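Local coordinates for protein putative deoxyribonuclease yjjV (Escherichia coli, PDB 1ZZM) that probably hydrolyses ester bonds as a metal-dependent hydrolase of the TatD family, using two divalent metal ions per subunit, at residues 97-101 with 112-116; 116-120 with 144-150; 138-143 with 164-169. All blocks are in the same frame, centred on the assembly; numbering follows the deposited sequence.

Contact 1 (97-101 with 112-116); sequences EIGLD and QQWLL. With ZN (zinc ion), chain C; ZN (zinc ion), chain B.
Gln112 reaches from its helix to the backbone of Asp101 and bonds to it twice. Asp101 N gives its hydrogen to Gln112 OE1 at 2.8 Å, in the carbonyl plane and on a lone pair. Gln112 NE2 returns a nearly straight bond to Asp101 O, also 2.8 Å, with the acceptor in the amide plane. The two bonds fix the rotation of the amide. NE2 has a second acceptor in Pro107 O. Gln112 and Asp101 help line the pocket that holds a polyethylene glycol, probably from the crystallisation liquor.

The tight apolar part lies toward Leu116. With CG anti to the backbone N (chi1 171°), both methyls face the strand. CD1 meets Ile98 CG1 at 3.8 Å, while CD2 lies 4.0 Å from Leu100 CD2. A water 2.8 Å from both Gly99 O and Gln112 O bridges the two backbones. On the looser outer flank the partly exposed Gln113 lends only its CG to Leu100 CD2.

Glu97 leaves the contact and bridges two zinc ions. Asp101 OD2 is hydrogen-bonded to His133 NE2 and forms a salt bridge with Arg135. Segments 98-101 and 112-116 run nearly antiparallel, at 166°, within the beta-alpha-beta unit of strand 95-101, helix 109-125 and strand 130-135.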
ATOM      1  N   GLU A  97       4.032  -4.167   4.297  1.00 21.22           N
ATOM      2  CA  GLU A  97       3.794  -2.963   5.010  1.00 12.82           C
ATOM      3  C   GLU A  97       4.966  -2.804   5.922  1.00 11.10           C
ATOM      4  O   GLU A  97       5.007  -3.301   7.039  1.00  8.15           O
ATOM      5  CB  GLU A  97       2.474  -2.589   5.644  1.00 10.92           C
ATOM      6  CG  GLU A  97       2.630  -1.034   5.570  1.00 13.86           C
ATOM      7  CD  GLU A  97       1.390  -0.176   5.761  1.00  9.38           C
ATOM      8  OE1 GLU A  97       0.280  -0.682   6.028  1.00 13.57           O
ATOM      9  OE2 GLU A  97       1.555   1.053   5.630  1.00 10.52           O
ATOM     10  N   ILE A  98       5.974  -2.162   5.345  1.00 10.15           N
ATOM     11  CA  ILE A  98       7.210  -1.842   6.061  1.00  8.65           C
ATOM     12  C   ILE A  98       7.390  -0.351   5.790  1.00 12.05           C
ATOM     13  O   ILE A  98       6.692   0.202   4.939  1.00  8.48           O
ATOM     14  CB  ILE A  98       8.420  -2.597   5.516  1.00 11.12           C
ATOM     15  CG1 ILE A  98       8.730  -2.135   4.087  1.00 10.97           C
ATOM     16  CG2 ILE A  98       8.141  -4.086   5.554  1.00 10.25           C
ATOM     17  CD1 ILE A  98       9.820  -2.963   3.421  1.00 12.07           C
ATOM     18  N   GLY A  99       8.273   0.302   6.547  1.00 10.16           N
ATOM     19  CA  GLY A  99       8.481   1.710   6.313  1.00 10.28           C
ATOM     20  C   GLY A  99       8.896   2.440   7.582  1.00  8.90           C
ATOM     21  O   GLY A  99       9.481   1.851   8.490  1.00 10.35           O
ATOM     22  N   LEU A 100       8.632   3.745   7.583  1.00  9.15           N
ATOM     23  CA  LEU A 100       9.001   4.624   8.672  1.00  8.85           C
ATOM     24  C   LEU A 100       7.845   5.535   9.033  1.00 12.09           C
ATOM     25  O   LEU A 100       6.993   5.844   8.199  1.00 13.24           O
ATOM     26  CB  LEU A 100      10.173   5.499   8.252  1.00  9.96           C
ATOM     27  CG  LEU A 100      11.363   4.737   7.653  1.00 10.07           C
ATOM     28  CD1 LEU A 100      12.206   5.747   6.953  1.00 10.79           C
ATOM     29  CD2 LEU A 100      12.150   3.956   8.727  1.00 10.95           C
ATOM     30  N   ASP A 101       7.836   6.013  10.269  1.00 11.26           N
ATOM     31  CA  ASP A 101       6.726   6.878  10.682  1.00 11.66           C
ATOM     32  C   ASP A 101       7.251   7.703  11.864  1.00 13.21           C
ATOM     33  O   ASP A 101       7.549   7.137  12.919  1.00 14.18           O
ATOM     34  CB  ASP A 101       5.580   5.970  11.123  1.00 11.42           C
ATOM     35  CG  ASP A 101       4.316   6.730  11.470  1.00 17.82           C
ATOM     36  OD1 ASP A 101       4.439   7.814  12.052  1.00 15.18           O
ATOM     37  OD2 ASP A 101       3.198   6.237  11.164  1.00 19.93           O
ATOM     38  N   GLN A 112      13.665   1.941  13.834  1.00 10.99           N
ATOM     39  CA  GLN A 112      12.763   1.804  12.673  1.00  9.96           C
ATOM     40  C   GLN A 112      13.580   1.619  11.407  1.00 11.79           C
ATOM     41  O   GLN A 112      13.224   0.817  10.520  1.00  9.13           O
ATOM     42  CB  GLN A 112      11.909   3.056  12.452  1.00 10.42           C
ATOM     43  CG  GLN A 112      10.773   3.250  13.447  1.00 11.78           C
ATOM     44  CD  GLN A 112       9.814   4.328  12.975  1.00 14.78           C
ATOM     45  OE1 GLN A 112       9.525   4.427  11.781  1.00 12.29           O
ATOM     46  NE2 GLN A 112       9.298   5.129  13.914  1.00 10.89           N
ATOM     47  N   GLN A 113      14.646   2.411  11.281  1.00  9.97           N
ATOM     48  CA  GLN A 113      15.470   2.306  10.069  1.00 10.86           C
ATOM     49  C   GLN A 113      16.225   0.999   9.974  1.00 10.78           C
ATOM     50  O   GLN A 113      16.397   0.453   8.873  1.00  9.22           O
ATOM     51  CB  GLN A 113      16.437   3.470   9.988  1.00  9.15           C
ATOM     52  CG  GLN A 113      15.665   4.766   9.791  1.00 12.91           C
ATOM     53  CD  GLN A 113      16.535   5.977   9.890  1.00 14.97           C
ATOM     54  OE1 GLN A 113      17.172   6.376   8.916  1.00 12.69           O
ATOM     55  NE2 GLN A 113      16.593   6.564  11.082  1.00 15.02           N
ATOM     56  N   TRP A 114      16.696   0.489  11.103  1.00 11.16           N
ATOM     57  CA  TRP A 114      17.422  -0.797  11.028  1.00 11.36           C
ATOM     58  C   TRP A 114      16.428  -1.866  10.573  1.00 12.04           C
ATOM     59  O   TRP A 114      16.737  -2.730   9.722  1.00 12.03           O
ATOM     60  CB  TRP A 114      17.974  -1.181  12.415  1.00 12.82           C
ATOM     61  CG  TRP A 114      18.634  -2.505  12.417  1.00 16.82           C
ATOM     62  CD1 TRP A 114      19.915  -2.777  12.015  1.00 17.28           C
ATOM     63  CD2 TRP A 114      18.058  -3.750  12.809  1.00 19.65           C
ATOM     64  NE1 TRP A 114      20.173  -4.125  12.138  1.00 22.11           N
ATOM     65  CE2 TRP A 114      19.048  -4.746  12.621  1.00 21.23           C
ATOM     66  CE3 TRP A 114      16.804  -4.126  13.304  1.00 19.94           C
ATOM     67  CZ2 TRP A 114      18.820  -6.098  12.911  1.00 24.11           C
ATOM     68  CZ3 TRP A 114      16.580  -5.467  13.592  1.00 25.24           C
ATOM     69  CH2 TRP A 114      17.586  -6.438  13.393  1.00 19.21           C
ATOM     70  N   LEU A 115      15.230  -1.815  11.145  1.00 11.05           N
ATOM     71  CA  LEU A 115      14.213  -2.812  10.819  1.00 12.99           C
ATOM     72  C   LEU A 115      13.792  -2.714   9.360  1.00 11.02           C
ATOM     73  O   LEU A 115      13.587  -3.734   8.689  1.00 11.35           O
ATOM     74  CB  LEU A 115      12.990  -2.661  11.739  1.00 11.51           C
ATOM     75  CG  LEU A 115      11.864  -3.666  11.468  1.00 19.41           C
ATOM     76  CD1 LEU A 115      12.422  -5.071  11.554  1.00 23.92           C
ATOM     77  CD2 LEU A 115      10.742  -3.492  12.518  1.00 21.85           C
ATOM     78  N   LEU A 116      13.630  -1.498   8.865  1.00 11.14           N
ATOM     79  CA  LEU A 116      13.301  -1.330   7.447  1.00  9.96           C
ATOM     80  C   LEU A 116      14.401  -1.946   6.571  1.00 10.04           C
ATOM     81  O   LEU A 116      14.121  -2.665   5.622  1.00  9.34           O
ATOM     82  CB  LEU A 116      13.193   0.159   7.097  1.00 11.14           C
ATOM     83  CG  LEU A 116      13.076   0.514   5.618  1.00 12.27           C
ATOM     84  CD1 LEU A 116      11.710   0.008   5.062  1.00  9.42           C
ATOM     85  CD2 LEU A 116      13.232   2.017   5.441  1.00 11.06           C
TER
HETATM   86 ZN    ZN C 402       0.546   2.875   6.047  1.00 12.72          ZN
HETATM   87 ZN    ZN B 401      -1.425   0.320   5.707  1.00 12.45          ZN
HETATM   88  O   HOH W   1      10.521   0.176  10.516  1.00 16.58           O
HETATM   89  O   HOH W   2      -0.867   1.765   7.009  1.00 10.79           O
HETATM   90  O   HOH W   3      -0.929   4.711   6.626  1.00 13.41           O

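Contact 2 (116-120 with 144-150); sequences LDEQL and HLKRHDL. With ZN (zinc ion), chain D.
Asp117, His144 and His148 meet by coordinating a zinc ion between two helices. Asp117 OD2 binds the zinc at 1.9 Å, with OD1 at a longer 2.6 Å. His144 ND1 binds it at 2.2 Å and His148 NE2 at 2.0 Å. The two histidines sit one helical turn apart and use different ring nitrogens. The CB atoms of all three residues point at the other helix. The Asp117 carboxylate stands steeply to the His148 ring, their planes 77° apart. Its OD2 is close to the histidine nitrogens because they share the metal, and no hydrogen bond crosses the contact. A histidine pair at i and i+4, joined by an aspartate of a neighbouring helix, is a familiar way to bind zinc. This zinc is separate from the two-metal cofactor site.

In the second shell, His144 NE2 is hydrogen-bonded to Gln113 OE1, which probably steadies the ring.

Apolar contacts lie beside the metal, toward the C-terminal end of segment 144-150. Leu120 CD2 touches Leu150 CD2 at 3.6 Å, just after the second helix has ended. The other Leu120 methyl, CD1, approaches His148 CD2 at 4.0 Å and Leu145 CD2 at 4.4 Å.

The short helical segments run 11.3 Å apart at 37°. Helices 109-125 and 138-148 both rest on strand 130-135, where Leu116 and Leu145 touch Leu132, and Leu120 and Leu150 touch Val130.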
ATOM      1  N   LEU A 116      13.630  -1.498   8.865  1.00 11.14           N
ATOM      2  CA  LEU A 116      13.301  -1.330   7.447  1.00  9.96           C
ATOM      3  C   LEU A 116      14.401  -1.946   6.571  1.00 10.04           C
ATOM      4  O   LEU A 116      14.121  -2.665   5.622  1.00  9.34           O
ATOM      5  CB  LEU A 116      13.193   0.159   7.097  1.00 11.14           C
ATOM      6  CG  LEU A 116      13.076   0.514   5.618  1.00 12.27           C
ATOM      7  CD1 LEU A 116      11.710   0.008   5.062  1.00  9.42           C
ATOM      8  CD2 LEU A 116      13.232   2.017   5.441  1.00 11.06           C
ATOM      9  N   ASP A 117      15.663  -1.669   6.877  1.00 10.99           N
ATOM     10  CA  ASP A 117      16.713  -2.222   6.027  1.00 10.51           C
ATOM     11  C   ASP A 117      16.783  -3.749   6.081  1.00 11.73           C
ATOM     12  O   ASP A 117      17.128  -4.373   5.086  1.00  9.55           O
ATOM     13  CB  ASP A 117      18.071  -1.580   6.340  1.00 11.33           C
ATOM     14  CG  ASP A 117      18.225  -0.207   5.718  1.00 12.51           C
ATOM     15  OD1 ASP A 117      17.381   0.194   4.882  1.00 14.58           O
ATOM     16  OD2 ASP A 117      19.197   0.507   6.045  1.00 13.42           O
ATOM     17  N   GLU A 118      16.476  -4.356   7.235  1.00 10.14           N
ATOM     18  CA  GLU A 118      16.472  -5.809   7.328  1.00 11.69           C
ATOM     19  C   GLU A 118      15.424  -6.371   6.367  1.00 12.69           C
ATOM     20  O   GLU A 118      15.622  -7.413   5.743  1.00 11.08           O
ATOM     21  CB  GLU A 118      16.136  -6.277   8.755  1.00 13.38           C
ATOM     22  CG  GLU A 118      17.289  -6.131   9.762  1.00 18.53           C
ATOM     23  CD  GLU A 118      18.571  -6.819   9.291  1.00 21.56           C
ATOM     24  OE1 GLU A 118      18.547  -8.042   9.005  1.00 23.66           O
ATOM     25  OE2 GLU A 118      19.597  -6.127   9.191  1.00 22.90           O
ATOM     26  N   GLN A 119      14.298  -5.676   6.250  1.00 11.95           N
ATOM     27  CA  GLN A 119      13.239  -6.159   5.374  1.00  9.77           C
ATOM     28  C   GLN A 119      13.528  -5.842   3.926  1.00 11.13           C
ATOM     29  O   GLN A 119      13.129  -6.594   3.040  1.00 10.47           O
ATOM     30  CB  GLN A 119      11.917  -5.574   5.833  1.00  9.90           C
ATOM     31  CG  GLN A 119      11.580  -6.116   7.200  1.00 10.44           C
ATOM     32  CD  GLN A 119      10.294  -5.577   7.738  1.00  9.61           C
ATOM     33  OE1 GLN A 119      10.247  -4.467   8.296  1.00 12.42           O
ATOM     34  NE2 GLN A 119       9.247  -6.320   7.556  1.00  4.49           N
ATOM     35  N   LEU A 120      14.236  -4.744   3.683  1.00 12.42           N
ATOM     36  CA  LEU A 120      14.598  -4.408   2.314  1.00 12.47           C
ATOM     37  C   LEU A 120      15.561  -5.496   1.830  1.00 13.49           C
ATOM     38  O   LEU A 120      15.534  -5.880   0.663  1.00 11.73           O
ATOM     39  CB  LEU A 120      15.238  -3.007   2.244  1.00 11.49           C
ATOM     40  CG  LEU A 120      14.247  -1.831   2.430  1.00 12.95           C
ATOM     41  CD1 LEU A 120      14.978  -0.516   2.263  1.00 12.84           C
ATOM     42  CD2 LEU A 120      13.091  -1.905   1.408  1.00 13.27           C
ATOM     43  N   HIS A 144      17.291   5.760   1.939  1.00 12.64           N
ATOM     44  CA  HIS A 144      17.484   4.306   2.058  1.00 13.30           C
ATOM     45  C   HIS A 144      17.141   3.614   0.727  1.00 13.80           C
ATOM     46  O   HIS A 144      17.881   2.742   0.284  1.00 12.19           O
ATOM     47  CB  HIS A 144      16.597   3.699   3.186  1.00 12.49           C
ATOM     48  CG  HIS A 144      17.035   4.067   4.584  1.00 15.33           C
ATOM     49  ND1 HIS A 144      18.179   3.569   5.165  1.00 15.23           N
ATOM     50  CD2 HIS A 144      16.513   4.938   5.482  1.00 13.37           C
ATOM     51  CE1 HIS A 144      18.352   4.121   6.355  1.00 16.52           C
ATOM     52  NE2 HIS A 144      17.355   4.960   6.570  1.00 15.32           N
ATOM     53  N   LEU A 145      16.029   3.990   0.085  1.00 12.53           N
ATOM     54  CA  LEU A 145      15.693   3.322  -1.191  1.00 12.98           C
ATOM     55  C   LEU A 145      16.796   3.526  -2.229  1.00 14.13           C
ATOM     56  O   LEU A 145      17.153   2.597  -2.978  1.00 14.16           O
ATOM     57  CB  LEU A 145      14.371   3.831  -1.756  1.00 11.43           C
ATOM     58  CG  LEU A 145      13.187   3.672  -0.772  1.00 13.54           C
ATOM     59  CD1 LEU A 145      11.925   4.306  -1.377  1.00 11.82           C
ATOM     60  CD2 LEU A 145      12.948   2.211  -0.453  1.00 13.52           C
ATOM     61  N   LYS A 146      17.302   4.751  -2.318  1.00 11.30           N
ATOM     62  CA  LYS A 146      18.364   5.000  -3.271  1.00 16.64           C
ATOM     63  C   LYS A 146      19.570   4.095  -2.962  1.00 15.43           C
ATOM     64  O   LYS A 146      20.102   3.440  -3.847  1.00 13.89           O
ATOM     65  CB  LYS A 146      18.777   6.465  -3.244  1.00 15.91           C
ATOM     66  CG  LYS A 146      19.849   6.802  -4.318  1.00 19.99           C
ATOM     67  CD  LYS A 146      20.492   8.143  -4.025  1.00 30.11           C
ATOM     68  CE  LYS A 146      21.567   8.522  -5.055  1.00 31.88           C
ATOM     69  NZ  LYS A 146      20.946   9.013  -6.323  1.00 38.76           N
ATOM     70  N   ARG A 147      19.974   4.030  -1.702  1.00 13.99           N
ATOM     71  CA  ARG A 147      21.116   3.209  -1.323  1.00 15.41           C
ATOM     72  C   ARG A 147      20.990   1.721  -1.552  1.00 16.44           C
ATOM     73  O   ARG A 147      21.922   1.079  -2.045  1.00 17.56           O
ATOM     74  CB  ARG A 147      21.437   3.417   0.162  1.00 16.38           C
ATOM     75  CG  ARG A 147      21.988   4.783   0.421  1.00 21.02           C
ATOM     76  CD  ARG A 147      22.414   4.960   1.835  1.00 24.81           C
ATOM     77  NE  ARG A 147      23.106   6.242   1.964  1.00 27.32           N
ATOM     78  CZ  ARG A 147      23.194   6.915   3.099  1.00 31.56           C
ATOM     79  NH1 ARG A 147      22.633   6.424   4.191  1.00 27.39           N
ATOM     80  NH2 ARG A 147      23.830   8.081   3.134  1.00 32.63           N
ATOM     81  N   HIS A 148      19.832   1.163  -1.217  1.00 14.34           N
ATOM     82  CA  HIS A 148      19.688  -0.272  -1.317  1.00 13.51           C
ATOM     83  C   HIS A 148      19.280  -0.830  -2.663  1.00 15.36           C
ATOM     84  O   HIS A 148      19.380  -2.021  -2.880  1.00 15.83           O
ATOM     85  CB  HIS A 148      18.840  -0.733  -0.141  1.00 14.29           C
ATOM     86  CG  HIS A 148      19.385  -0.231   1.161  1.00 16.36           C
ATOM     87  ND1 HIS A 148      20.696  -0.454   1.541  1.00 18.25           N
ATOM     88  CD2 HIS A 148      18.852   0.581   2.104  1.00 14.42           C
ATOM     89  CE1 HIS A 148      20.944   0.202   2.660  1.00 19.19           C
ATOM     90  NE2 HIS A 148      19.842   0.841   3.020  1.00 14.60           N
ATOM     91  N   ASP A 149      18.832   0.054  -3.552  1.00 14.76           N
ATOM     92  CA  ASP A 149      18.543  -0.296  -4.939  1.00 16.78           C
ATOM     93  C   ASP A 149      17.856  -1.644  -5.143  1.00 16.96           C
ATOM     94  O   ASP A 149      18.460  -2.618  -5.608  1.00 16.75           O
ATOM     95  CB  ASP A 149      19.889  -0.233  -5.679  1.00 18.94           C
ATOM     96  CG  ASP A 149      19.767  -0.494  -7.157  1.00 22.25           C
ATOM     97  OD1 ASP A 149      18.732  -0.147  -7.783  1.00 20.92           O
ATOM     98  OD2 ASP A 149      20.743  -1.045  -7.694  1.00 27.61           O
ATOM     99  N   LEU A 150      16.585  -1.700  -4.792  1.00 12.84           N
ATOM    100  CA  LEU A 150      15.816  -2.931  -4.946  1.00 14.90           C
ATOM    101  C   LEU A 150      15.391  -3.033  -6.403  1.00 12.94           C
ATOM    102  O   LEU A 150      14.722  -2.141  -6.914  1.00 12.56           O
ATOM    103  CB  LEU A 150      14.555  -2.899  -4.071  1.00 12.83           C
ATOM    104  CG  LEU A 150      14.751  -3.035  -2.564  1.00 19.76           C
ATOM    105  CD1 LEU A 150      15.414  -1.783  -2.032  1.00 22.99           C
ATOM    106  CD2 LEU A 150      13.391  -3.281  -1.886  1.00 21.29           C
TER
HETATM  107 ZN    ZN D 403      19.398   1.845   4.704  1.00 14.43          ZN

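Contact 3 (138-143 with 164-169); sequences HDKLAM and QQAERF
Gln165 lies across His138 and Asp139 and offers one end of its amide to each. Its NE2 donates to Asp139 OD1 at 3.2 Å. The bond is nearly straight, but it meets the oxygen from above the carboxylate plane. On the other end, His138 ND1 makes a weak bond of 3.3 Å to Gln165 OE1, which sits at the ring edge. The ring and amide planes are almost perpendicular.

Phe169 packs against His138. Its edge faces the His138 ring in an offset edge-to-face stack, with centroids 5.6 Å apart. Its CZ also comes within 3.5 Å of His138 O and touches Leu141 CD2. Ala142 CB lies 3.9 Å from Phe169 CE1 and also against one face of the Arg168 guanidinium, with NE at 3.3 Å. The Arg168 chain runs straight out from the backbone N to NE (chi1 -176°), and this takes it over the methyl.

Further out, water takes over at the exposed rim. One water donates to Asp139 OD1 and accepts from Arg168 NH1. It thus joins two opposite charges that are too far apart for a salt bridge. Another joins Asp139 OD1 to Gln164 NE2, and a third runs from Arg168 NH2 to Asp139 O.

Residues of the loop before helix 163-171 probably help to position this first shell. Ser162 N bonds to Gln165 OE1, and Phe159 stacks on His138 and touches Phe169.

The helix segments run side by side at 15°, with axes 10.2 Å apart. Such near-parallel packing of successive outer helices is characteristic of a TIM barrel, the fold of the TatD hydrolases.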
ATOM      1  N   HIS A 138       9.559  11.060   4.337  1.00 13.16           N
ATOM      2  CA  HIS A 138       9.849  10.844   2.899  1.00 11.29           C
ATOM      3  C   HIS A 138      11.313  10.982   2.470  1.00 13.35           C
ATOM      4  O   HIS A 138      11.809  10.170   1.680  1.00 11.90           O
ATOM      5  CB  HIS A 138       8.984  11.767   2.041  1.00 12.19           C
ATOM      6  CG  HIS A 138       7.525  11.441   2.114  1.00 13.90           C
ATOM      7  ND1 HIS A 138       6.535  12.385   1.922  1.00 16.67           N
ATOM      8  CD2 HIS A 138       6.891  10.288   2.435  1.00 12.04           C
ATOM      9  CE1 HIS A 138       5.353  11.827   2.128  1.00 13.85           C
ATOM     10  NE2 HIS A 138       5.541  10.556   2.444  1.00 19.23           N
ATOM     11  N   ASP A 139      11.991  12.014   2.967  1.00 13.34           N
ATOM     12  CA  ASP A 139      13.380  12.249   2.613  1.00 13.87           C
ATOM     13  C   ASP A 139      14.272  11.094   3.084  1.00 14.34           C
ATOM     14  O   ASP A 139      15.075  10.579   2.324  1.00 14.87           O
ATOM     15  CB  ASP A 139      13.858  13.572   3.228  1.00 16.39           C
ATOM     16  CG  ASP A 139      13.101  14.782   2.682  1.00 20.92           C
ATOM     17  OD1 ASP A 139      12.384  14.680   1.656  1.00 20.05           O
ATOM     18  OD2 ASP A 139      13.224  15.859   3.294  1.00 25.53           O
ATOM     19  N   LYS A 140      14.111  10.685   4.334  1.00 14.27           N
ATOM     20  CA  LYS A 140      14.901   9.590   4.886  1.00 17.15           C
ATOM     21  C   LYS A 140      14.600   8.291   4.170  1.00 15.62           C
ATOM     22  O   LYS A 140      15.514   7.544   3.833  1.00 12.99           O
ATOM     23  CB  LYS A 140      14.620   9.438   6.384  1.00 17.76           C
ATOM     24  CG  LYS A 140      15.411  10.417   7.250  1.00 24.95           C
ATOM     25  CD  LYS A 140      16.912  10.099   7.158  1.00 27.12           C
ATOM     26  CE  LYS A 140      17.730  10.884   8.165  1.00 31.95           C
ATOM     27  NZ  LYS A 140      19.197  10.682   7.932  1.00 32.16           N
ATOM     28  N   LEU A 141      13.319   8.032   3.905  1.00 12.67           N
ATOM     29  CA  LEU A 141      12.948   6.792   3.226  1.00 12.63           C
ATOM     30  C   LEU A 141      13.599   6.781   1.853  1.00 12.28           C
ATOM     31  O   LEU A 141      14.178   5.784   1.453  1.00 10.25           O
ATOM     32  CB  LEU A 141      11.421   6.673   3.096  1.00 12.52           C
ATOM     33  CG  LEU A 141      10.987   5.445   2.282  1.00 14.61           C
ATOM     34  CD1 LEU A 141      11.509   4.180   2.970  1.00 10.00           C
ATOM     35  CD2 LEU A 141       9.463   5.400   2.158  1.00 13.27           C
ATOM     36  N   ALA A 142      13.528   7.905   1.144  1.00 12.12           N
ATOM     37  CA  ALA A 142      14.157   7.986  -0.183  1.00 13.41           C
ATOM     38  C   ALA A 142      15.675   7.734  -0.107  1.00 15.98           C
ATOM     39  O   ALA A 142      16.266   7.120  -1.011  1.00 12.44           O
ATOM     40  CB  ALA A 142      13.899   9.356  -0.816  1.00 13.98           C
ATOM     41  N   MET A 143      16.310   8.226   0.952  1.00 13.19           N
ATOM     42  CA  MET A 143      17.742   8.027   1.112  1.00 16.78           C
ATOM     43  C   MET A 143      18.074   6.522   1.168  1.00 14.25           C
ATOM     44  O   MET A 143      19.009   6.068   0.506  1.00 13.11           O
ATOM     45  CB  MET A 143      18.228   8.722   2.388  1.00 17.74           C
ATOM     46  CG  MET A 143      19.703   8.523   2.687  1.00 23.31           C
ATOM     47  SD  MET A 143      20.034   8.936   4.459  1.00 29.55           S
ATOM     48  CE  MET A 143      19.167   7.525   5.287  1.00 27.84           C
ATOM     49  N   GLN A 164       8.339  17.549  -4.939  1.00 13.09           N
ATOM     50  CA  GLN A 164       9.728  17.045  -4.981  1.00 12.77           C
ATOM     51  C   GLN A 164       9.854  15.670  -4.326  1.00 12.30           C
ATOM     52  O   GLN A 164      10.580  14.799  -4.816  1.00 13.05           O
ATOM     53  CB  GLN A 164      10.714  18.044  -4.336  1.00 16.16           C
ATOM     54  CG  GLN A 164      12.143  17.485  -4.167  1.00 14.85           C
ATOM     55  CD  GLN A 164      12.310  16.716  -2.862  1.00 16.29           C
ATOM     56  OE1 GLN A 164      13.042  15.723  -2.793  1.00 19.16           O
ATOM     57  NE2 GLN A 164      11.646  17.178  -1.824  1.00 15.87           N
ATOM     58  N   GLN A 165       9.134  15.447  -3.234  1.00 11.90           N
ATOM     59  CA  GLN A 165       9.240  14.150  -2.575  1.00 12.38           C
ATOM     60  C   GLN A 165       8.668  13.045  -3.441  1.00 14.49           C
ATOM     61  O   GLN A 165       9.264  11.971  -3.536  1.00 11.63           O
ATOM     62  CB  GLN A 165       8.547  14.183  -1.214  1.00 11.09           C
ATOM     63  CG  GLN A 165       9.313  15.058  -0.235  1.00 14.25           C
ATOM     64  CD  GLN A 165       8.549  15.316   1.033  1.00 17.16           C
ATOM     65  OE1 GLN A 165       7.296  15.472   1.019  1.00 13.41           O
ATOM     66  NE2 GLN A 165       9.288  15.395   2.156  1.00 15.05           N
ATOM     67  N   ALA A 166       7.530  13.310  -4.084  1.00 12.81           N
ATOM     68  CA  ALA A 166       6.917  12.319  -4.974  1.00 12.48           C
ATOM     69  C   ALA A 166       7.805  12.031  -6.164  1.00 12.81           C
ATOM     70  O   ALA A 166       8.062  10.867  -6.485  1.00 13.08           O
ATOM     71  CB  ALA A 166       5.553  12.800  -5.457  1.00  8.00           C
ATOM     72  N   GLU A 167       8.285  13.086  -6.824  1.00 11.91           N
ATOM     73  CA  GLU A 167       9.141  12.908  -7.997  1.00 12.29           C
ATOM     74  C   GLU A 167      10.414  12.148  -7.650  1.00 13.53           C
ATOM     75  O   GLU A 167      10.869  11.327  -8.433  1.00 14.56           O
ATOM     76  CB  GLU A 167       9.491  14.258  -8.633  1.00 10.76           C
ATOM     77  CG  GLU A 167       8.266  15.029  -9.114  1.00 19.61           C
ATOM     78  CD  GLU A 167       8.644  16.300  -9.872  1.00 24.67           C
ATOM     79  OE1 GLU A 167       9.633  16.956  -9.480  1.00 27.71           O
ATOM     80  OE2 GLU A 167       7.943  16.639 -10.848  1.00 25.62           O
ATOM     81  N   ARG A 168      10.974  12.389  -6.466  1.00 11.53           N
ATOM     82  CA  ARG A 168      12.176  11.650  -6.076  1.00 13.45           C
ATOM     83  C   ARG A 168      11.878  10.156  -5.976  1.00 13.15           C
ATOM     84  O   ARG A 168      12.695   9.335  -6.353  1.00 11.73           O
ATOM     85  CB  ARG A 168      12.725  12.144  -4.742  1.00 12.01           C
ATOM     86  CG  ARG A 168      14.046  11.479  -4.333  1.00 15.36           C
ATOM     87  CD  ARG A 168      14.499  12.104  -3.020  1.00 23.62           C
ATOM     88  NE  ARG A 168      15.745  11.575  -2.486  1.00 24.68           N
ATOM     89  CZ  ARG A 168      16.241  11.926  -1.302  1.00 27.85           C
ATOM     90  NH1 ARG A 168      15.596  12.807  -0.548  1.00 26.30           N
ATOM     91  NH2 ARG A 168      17.365  11.379  -0.858  1.00 28.57           N
ATOM     92  N   PHE A 169      10.707   9.801  -5.454  1.00 11.03           N
ATOM     93  CA  PHE A 169      10.360   8.378  -5.358  1.00  9.75           C
ATOM     94  C   PHE A 169      10.171   7.804  -6.772  1.00 11.46           C
ATOM     95  O   PHE A 169      10.631   6.706  -7.085  1.00 12.41           O
ATOM     96  CB  PHE A 169       9.051   8.200  -4.585  1.00 10.16           C
ATOM     97  CG  PHE A 169       9.190   8.341  -3.085  1.00 11.60           C
ATOM     98  CD1 PHE A 169      10.240   7.717  -2.397  1.00 10.71           C
ATOM     99  CD2 PHE A 169       8.252   9.077  -2.351  1.00 12.57           C
ATOM    100  CE1 PHE A 169      10.342   7.827  -1.022  1.00 11.68           C
ATOM    101  CE2 PHE A 169       8.355   9.188  -0.965  1.00  8.49           C
ATOM    102  CZ  PHE A 169       9.400   8.560  -0.296  1.00 13.26           C
TER
HETATM  103  O   HOH W   4      10.955  11.634  -1.226  1.00 12.72           O
HETATM  104  O   HOH W   5      12.869  13.509  -0.623  1.00 19.04           O
HETATM  105  O   HOH W   6      12.434  17.251   0.739  1.00 30.97           O
HETATM  106  O   HOH W   7      17.290  12.543   1.515  1.00 35.10           O

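In the fold
The three contacts follow the chain around one part of the barrel, through helices 109-125, 138-148 and 163-171. Contact 1 sets strand 95-101 against the first helix. Contact 2 joins the first helix to the second, and contact 3 the second to the third. Contacts 1 and 2 share Leu116, and their centres are 10 Å apart. Contacts 2 and 3 are 13 Å apart and both use helix 138-148. Contacts 1 and 3 lie 15 Å apart but still touch where Leu116 meets Leu141. Contact 1 thus ties the helix layer to the strand bearing Glu97 of the two-zinc site, while the zinc of contact 2 lies between helices.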